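Local coordinates for molybdate-binding protein MolA (PDB 3PSH) that binds molybdate and tungstate, but not sulfate or phosphate, in the periplasm and delivers molybdate to a low-affinity ABC importer, at residues Ile112-Gly117 and Trp278-Pro283; Asp131-Tyr136 and Thr202-Glu207. All blocks are in the same frame, centred on the assembly; numbering follows the deposited sequence.

Interactions 1 and 2 have centres about 10 Å apart, and both bridge the two lobes of this binding protein, each lobe built on a four-stranded parallel sheet. Along the chain the order is 112-117, 131-136, 202-207, 278-283, which nests interaction 2 inside the loop closed by interaction 1. Helix 132-151 follows strand 109-112, at the edge of one sheet, and packs on I112; helix 201-208 packs on strands 184-188 and 211-213 of the other, whose strand 268-270 precedes loop 278-283. The contacts also touch directly: T116 N lies 2.9 Å from A135 O, probably a hydrogen bond, and Y136 packs on L114 and P281. Interaction 1 adjoins the molybdate; interaction 2 continues the interlobe seam.

Interaction 1: Ile112-Gly117 and Trp278-Pro283; sequences ISLRTG and WGYPMP. With MOO (molybdate ion), chain B.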
loop_
_atom_site.group_PDB
_atom_site.type_symbol
_atom_site.label_atom_id
_atom_site.label_comp_id
_atom_site.label_asym_id
_atom_site.label_seq_id
_atom_site.Cartn_x
_atom_site.Cartn_y
_atom_site.Cartn_z
ATOM N N ILE A 112 -8.210 2.891 -9.568
ATOM C CA ILE A 112 -7.778 3.480 -8.304
ATOM C C ILE A 112 -6.235 3.576 -8.317
ATOM O O ILE A 112 -5.542 2.625 -8.597
ATOM C CB ILE A 112 -8.214 2.599 -7.141
ATOM C CG1 ILE A 112 -9.757 2.598 -6.975
ATOM C CG2 ILE A 112 -7.515 3.093 -5.759
ATOM C CD1 ILE A 112 -10.476 3.938 -6.558
ATOM N N SER A 113 -5.761 4.785 -7.984
ATOM C CA SER A 113 -4.321 4.982 -7.925
ATOM C C SER A 113 -3.906 5.341 -6.498
ATOM O O SER A 113 -2.699 5.278 -6.240
ATOM C CB SER A 113 -3.890 6.197 -8.747
ATOM O OG SER A 113 -4.506 7.355 -8.251
ATOM N N LEU A 114 -4.840 5.829 -5.627
ATOM C CA LEU A 114 -4.434 6.392 -4.315
ATOM C C LEU A 114 -3.376 7.526 -4.469
ATOM O O LEU A 114 -2.561 7.825 -3.522
ATOM C CB LEU A 114 -3.922 5.287 -3.366
ATOM C CG LEU A 114 -4.958 4.161 -3.213
ATOM C CD1 LEU A 114 -4.354 3.134 -2.189
ATOM C CD2 LEU A 114 -6.306 4.650 -2.744
ATOM N N ARG A 115 -3.395 8.188 -5.599
ATOM C CA ARG A 115 -2.529 9.332 -5.865
ATOM C C ARG A 115 -3.257 10.410 -6.702
ATOM O O ARG A 115 -4.039 10.133 -7.654
ATOM C CB ARG A 115 -1.204 8.840 -6.510
ATOM C CG ARG A 115 -1.045 8.749 -7.985
ATOM C CD ARG A 115 0.442 8.660 -8.349
ATOM N NE ARG A 115 0.549 8.300 -9.745
ATOM C CZ ARG A 115 0.767 7.088 -10.174
ATOM N NH1 ARG A 115 0.894 6.026 -9.356
ATOM N NH2 ARG A 115 0.804 6.905 -11.442
ATOM N N THR A 116 -2.991 11.657 -6.404
ATOM C CA THR A 116 -3.397 12.723 -7.356
ATOM C C THR A 116 -2.160 12.939 -8.238
ATOM O O THR A 116 -1.792 12.081 -9.051
ATOM C CB THR A 116 -3.977 13.976 -6.603
ATOM O OG1 THR A 116 -3.021 14.417 -5.642
ATOM C CG2 THR A 116 -5.272 13.670 -5.900
ATOM N N GLY A 117 -1.500 14.054 -8.099
ATOM C CA GLY A 117 -0.328 14.327 -8.889
ATOM C C GLY A 117 -0.660 14.738 -10.315
ATOM O O GLY A 117 -1.835 14.885 -10.698
ATOM N N TRP A 278 4.870 0.279 1.119
ATOM C CA TRP A 278 4.551 -0.263 -0.194
ATOM C C TRP A 278 4.672 0.903 -1.195
ATOM O O TRP A 278 4.848 2.064 -0.856
ATOM C CB TRP A 278 3.071 -0.675 -0.160
ATOM C CG TRP A 278 2.832 -1.956 0.487
ATOM C CD1 TRP A 278 3.794 -2.778 1.181
ATOM C CD2 TRP A 278 1.595 -2.662 0.524
ATOM N NE1 TRP A 278 3.165 -3.926 1.621
ATOM C CE2 TRP A 278 1.837 -3.895 1.186
ATOM C CE3 TRP A 278 0.306 -2.416 -0.029
ATOM C CZ2 TRP A 278 0.796 -4.859 1.366
ATOM C CZ3 TRP A 278 -0.685 -3.412 0.103
ATOM C CH2 TRP A 278 -0.458 -4.566 0.854
ATOM N N GLY A 279 4.599 0.583 -2.478
ATOM C CA GLY A 279 4.664 1.683 -3.451
ATOM C C GLY A 279 3.425 2.573 -3.418
ATOM O O GLY A 279 3.494 3.718 -3.821
ATOM N N TYR A 280 2.335 2.051 -2.879
ATOM C CA TYR A 280 1.060 2.794 -2.635
ATOM C C TYR A 280 0.832 3.023 -1.105
ATOM O O TYR A 280 0.975 2.040 -0.320
ATOM C CB TYR A 280 -0.182 1.964 -3.174
ATOM C CG TYR A 280 -0.262 1.895 -4.687
ATOM C CD1 TYR A 280 -1.323 2.508 -5.405
ATOM C CD2 TYR A 280 0.682 1.152 -5.387
ATOM C CE1 TYR A 280 -1.395 2.423 -6.832
ATOM C CE2 TYR A 280 0.648 1.090 -6.789
ATOM C CZ TYR A 280 -0.425 1.689 -7.479
ATOM O OH TYR A 280 -0.393 1.576 -8.885
ATOM N N PRO A 281 0.231 4.174 -0.698
ATOM C CA PRO A 281 -0.038 4.424 0.699
ATOM C C PRO A 281 -1.303 3.617 1.125
ATOM O O PRO A 281 -2.282 3.544 0.348
ATOM C CB PRO A 281 -0.352 5.893 0.704
ATOM C CG PRO A 281 -1.099 6.201 -0.689
ATOM C CD PRO A 281 -0.198 5.331 -1.575
ATOM N N MET A 282 -1.317 3.159 2.379
ATOM C CA MET A 282 -2.462 2.464 2.933
ATOM C C MET A 282 -2.693 3.089 4.274
ATOM O O MET A 282 -1.719 3.523 4.923
ATOM C CB MET A 282 -2.179 0.943 3.121
ATOM C CG MET A 282 -1.731 0.127 1.914
ATOM S SD MET A 282 -3.136 -0.649 0.954
ATOM C CE MET A 282 -4.240 0.735 0.695
ATOM N N PRO A 283 -3.972 3.225 4.665
ATOM C CA PRO A 283 -4.260 4.039 5.826
ATOM C C PRO A 283 -3.553 3.534 7.056
ATOM O O PRO A 283 -3.133 4.376 7.875
ATOM C CB PRO A 283 -5.791 3.913 6.012
ATOM C CG PRO A 283 -6.228 2.662 5.078
ATOM C CD PRO A 283 -5.179 2.637 3.993
HETATM MO MO MOO B . 2.617 -2.083 -3.926
HETATM O O1 MOO B . 4.192 -2.063 -3.308
HETATM O O2 MOO B . 2.605 -1.814 -5.627
HETATM O O3 MOO B . 1.703 -0.844 -3.202
HETATM O O4 MOO B . 1.909 -3.528 -3.383
HETATM O O HOH W 1 1.023 3.529 -10.177
#
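The molybdate pocket of this two-lobed binding protein is backed by S113 and L114, on the loop leaving strand 109-112, where they meet Y280, P281 and M282, on the loop ahead of helix 283-297. The Y280 ring stands between the 112-117 loop and the ligand. S113 O approaches its CE1 obliquely at 3.2 Å, whereas on the far flank CD2 lies 3.1 Å from molybdate O3, which sits at the ring edge near its plane. Chi1 of Y280 (-71°) sets CG anti to the carbonyl carbon, on a CB that already points toward the 112-117 loop. L114 packs beside it: its CB is 4.0 Å from P281 CG, and its CD1 presses within 3.3 Å of P281 O, a buried carbonyl oxygen with no polar partner in the model. The same CD1 meets the M282 CE methyl, the two side chains crossing obliquely. Y280 OH is hydrogen-bonded to N92 and receives a bond of 2.7 Å from a water. That water lies in the plane of the R115 guanidinium and accepts from R115 NH1 at 2.6 Å; R115 NH2 is engaged by the carbonyls of E121 and K124. Two backbone amides of the 278-283 loop hold the ligand directly: G279 N donates to molybdate O1 at 2.8 Å in a nearly straight bond (176°), and Y280 N to O3 at 3.0 Å, more bent (142°). Molybdate O4 lies over one face of the W278 indole, offset toward its rim, and H26, Q27, Y196 and R243 add further hydrogen bonds. The geometry implies an oxyanion gripped through N-H and O-H donors, its negative charge probably balanced in part by R243, with the Y280 phenol fixed in position by N92 and the water.

Interaction 2: Asp131-Tyr136 and Thr202-Glu207; sequences DEDKAY and TGLMME
Two first torsions bring L204 and E132 together: L204 CG stands anti to its carbonyl carbon (chi1 -76°), on a CB that points toward helix 132-151, and E132 CG takes the crowded position between backbone N and carbonyl carbon (chi1 69°), its chain then extended past L204 in the opposite direction. E132 OE2 ends 3.7 Å from L204 CG. The two leucine methyls diverge. CD1 reaches Y136 CD2 at 3.6 Å, the side chains crossing at about a right angle, while CD2 lies 3.3 Å from D133 OD1, an oxygen also hydrogen-bonded to H208 NE2. Y136 OH is likewise engaged, by the carbonyl of G199. Farther along, E132 OE2 and E207 OE2 approach to 4.1 Å, a like-charged pair; one water bridges them, donating to E132 OE2 at 2.6 Å and to E207 OE2 at 2.7 Å, which probably eases their repulsion. The helix of E132 starts with D131 as N-cap, whose OD1 accepts from K134 N at 3.1 Å from above the carboxylate plane. The short helical segments pass with axes 10.5 Å apart and N-to-C directions 106° apart, and the contact is confined to about one turn of each, E132, D133 and Y136 against L204 and E207. Beyond it, M206 rests on strands 184-188 and 211-213, placing helix 201-208 against its parallel sheet, and Y136 also touches R115.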
loop_
_atom_site.group_PDB
_atom_site.type_symbol
_atom_site.label_atom_id
_atom_site.label_comp_id
_atom_site.label_asym_id
_atom_site.label_seq_id
_atom_site.Cartn_x
_atom_site.Cartn_y
_atom_site.Cartn_z
ATOM N N ASP A 131 5.457 16.631 -6.362
ATOM C CA ASP A 131 5.166 16.764 -4.974
ATOM C C ASP A 131 4.508 15.477 -4.522
ATOM O O ASP A 131 3.254 15.462 -4.244
ATOM C CB ASP A 131 4.159 17.870 -4.761
ATOM C CG ASP A 131 3.947 18.284 -3.223
ATOM O OD1 ASP A 131 4.360 17.495 -2.311
ATOM O OD2 ASP A 131 3.475 19.366 -2.889
ATOM N N GLU A 132 5.338 14.440 -4.402
ATOM C CA GLU A 132 4.827 13.080 -4.072
ATOM C C GLU A 132 4.139 13.000 -2.696
ATOM O O GLU A 132 3.100 12.331 -2.527
ATOM C CB GLU A 132 5.950 12.071 -4.303
ATOM C CG GLU A 132 7.127 12.228 -3.234
ATOM C CD GLU A 132 8.091 11.054 -3.179
ATOM O OE1 GLU A 132 8.091 10.197 -4.075
ATOM O OE2 GLU A 132 8.825 11.035 -2.107
ATOM N N ASP A 133 4.630 13.813 -1.741
ATOM C CA ASP A 133 3.963 13.846 -0.478
ATOM C C ASP A 133 2.465 14.309 -0.566
ATOM O O ASP A 133 1.544 13.630 -0.040
ATOM C CB ASP A 133 4.829 14.658 0.556
ATOM C CG ASP A 133 4.345 14.482 2.023
ATOM O OD1 ASP A 133 4.027 13.306 2.493
ATOM O OD2 ASP A 133 4.302 15.461 2.770
ATOM N N LYS A 134 2.261 15.393 -1.313
ATOM C CA LYS A 134 0.935 15.934 -1.490
ATOM C C LYS A 134 0.062 14.918 -2.354
ATOM O O LYS A 134 -1.087 14.658 -2.042
ATOM C CB LYS A 134 0.999 17.328 -2.213
ATOM C CG LYS A 134 -0.452 17.918 -2.369
ATOM C CD LYS A 134 -0.240 19.410 -2.925
ATOM C CE LYS A 134 -1.479 20.074 -3.454
ATOM N NZ LYS A 134 -2.483 19.972 -2.409
ATOM N N ALA A 135 0.655 14.405 -3.375
ATOM C CA ALA A 135 -0.040 13.573 -4.322
ATOM C C ALA A 135 -0.518 12.347 -3.585
ATOM O O ALA A 135 -1.652 11.902 -3.818
ATOM C CB ALA A 135 0.915 13.185 -5.480
ATOM N N TYR A 136 0.363 11.714 -2.808
ATOM C CA TYR A 136 -0.089 10.527 -2.034
ATOM C C TYR A 136 -1.013 10.816 -0.848
ATOM O O TYR A 136 -1.966 10.043 -0.485
ATOM C CB TYR A 136 1.101 9.587 -1.614
ATOM C CG TYR A 136 1.709 8.869 -2.857
ATOM C CD1 TYR A 136 0.882 7.948 -3.577
ATOM C CD2 TYR A 136 3.065 9.033 -3.272
ATOM C CE1 TYR A 136 1.431 7.248 -4.694
ATOM C CE2 TYR A 136 3.584 8.315 -4.378
ATOM C CZ TYR A 136 2.739 7.421 -5.050
ATOM O OH TYR A 136 3.191 6.769 -6.149
ATOM N N THR A 202 6.851 4.212 -0.294
ATOM C CA THR A 202 8.019 3.660 0.455
ATOM C C THR A 202 8.902 4.816 1.011
ATOM O O THR A 202 9.134 4.906 2.248
ATOM C CB THR A 202 8.832 2.732 -0.445
ATOM O OG1 THR A 202 7.962 1.743 -1.096
ATOM C CG2 THR A 202 9.915 2.018 0.393
ATOM N N GLY A 203 9.366 5.709 0.122
ATOM C CA GLY A 203 10.367 6.749 0.576
ATOM C C GLY A 203 9.660 7.765 1.495
ATOM O O GLY A 203 10.304 8.428 2.306
ATOM N N LEU A 204 8.326 7.979 1.321
ATOM C CA LEU A 204 7.536 8.905 2.147
ATOM C C LEU A 204 7.417 8.352 3.538
ATOM O O LEU A 204 7.540 9.066 4.544
ATOM C CB LEU A 204 6.131 9.189 1.580
ATOM C CG LEU A 204 6.248 10.178 0.351
ATOM C CD1 LEU A 204 5.010 10.082 -0.435
ATOM C CD2 LEU A 204 6.366 11.576 0.906
ATOM N N MET A 205 7.186 7.041 3.629
ATOM C CA MET A 205 7.090 6.442 5.001
ATOM C C MET A 205 8.412 6.617 5.735
ATOM O O MET A 205 8.398 7.028 6.886
ATOM C CB MET A 205 6.754 4.951 4.968
ATOM C CG MET A 205 6.632 4.310 6.380
ATOM S SD MET A 205 6.214 2.495 6.095
ATOM C CE MET A 205 7.783 1.840 5.584
ATOM N N MET A 206 9.494 6.431 4.984
ATOM C CA MET A 206 10.838 6.609 5.564
ATOM C C MET A 206 11.012 8.095 5.947
ATOM O O MET A 206 11.347 8.410 7.130
ATOM C CB MET A 206 11.860 6.195 4.547
ATOM C CG MET A 206 11.775 4.665 4.352
ATOM S SD MET A 206 13.048 4.189 3.214
ATOM C CE MET A 206 12.870 2.361 3.025
ATOM N N GLU A 207 10.602 9.028 5.104
ATOM C CA GLU A 207 10.837 10.470 5.465
ATOM C C GLU A 207 10.096 10.890 6.710
ATOM O O GLU A 207 10.620 11.630 7.598
ATOM C CB GLU A 207 10.370 11.357 4.306
ATOM C CG GLU A 207 11.353 11.324 3.172
ATOM C CD GLU A 207 10.795 12.063 1.899
ATOM O OE1 GLU A 207 9.710 12.699 2.050
ATOM O OE2 GLU A 207 11.487 12.041 0.889
HETATM O O HOH W 2 10.058 13.107 -1.100
#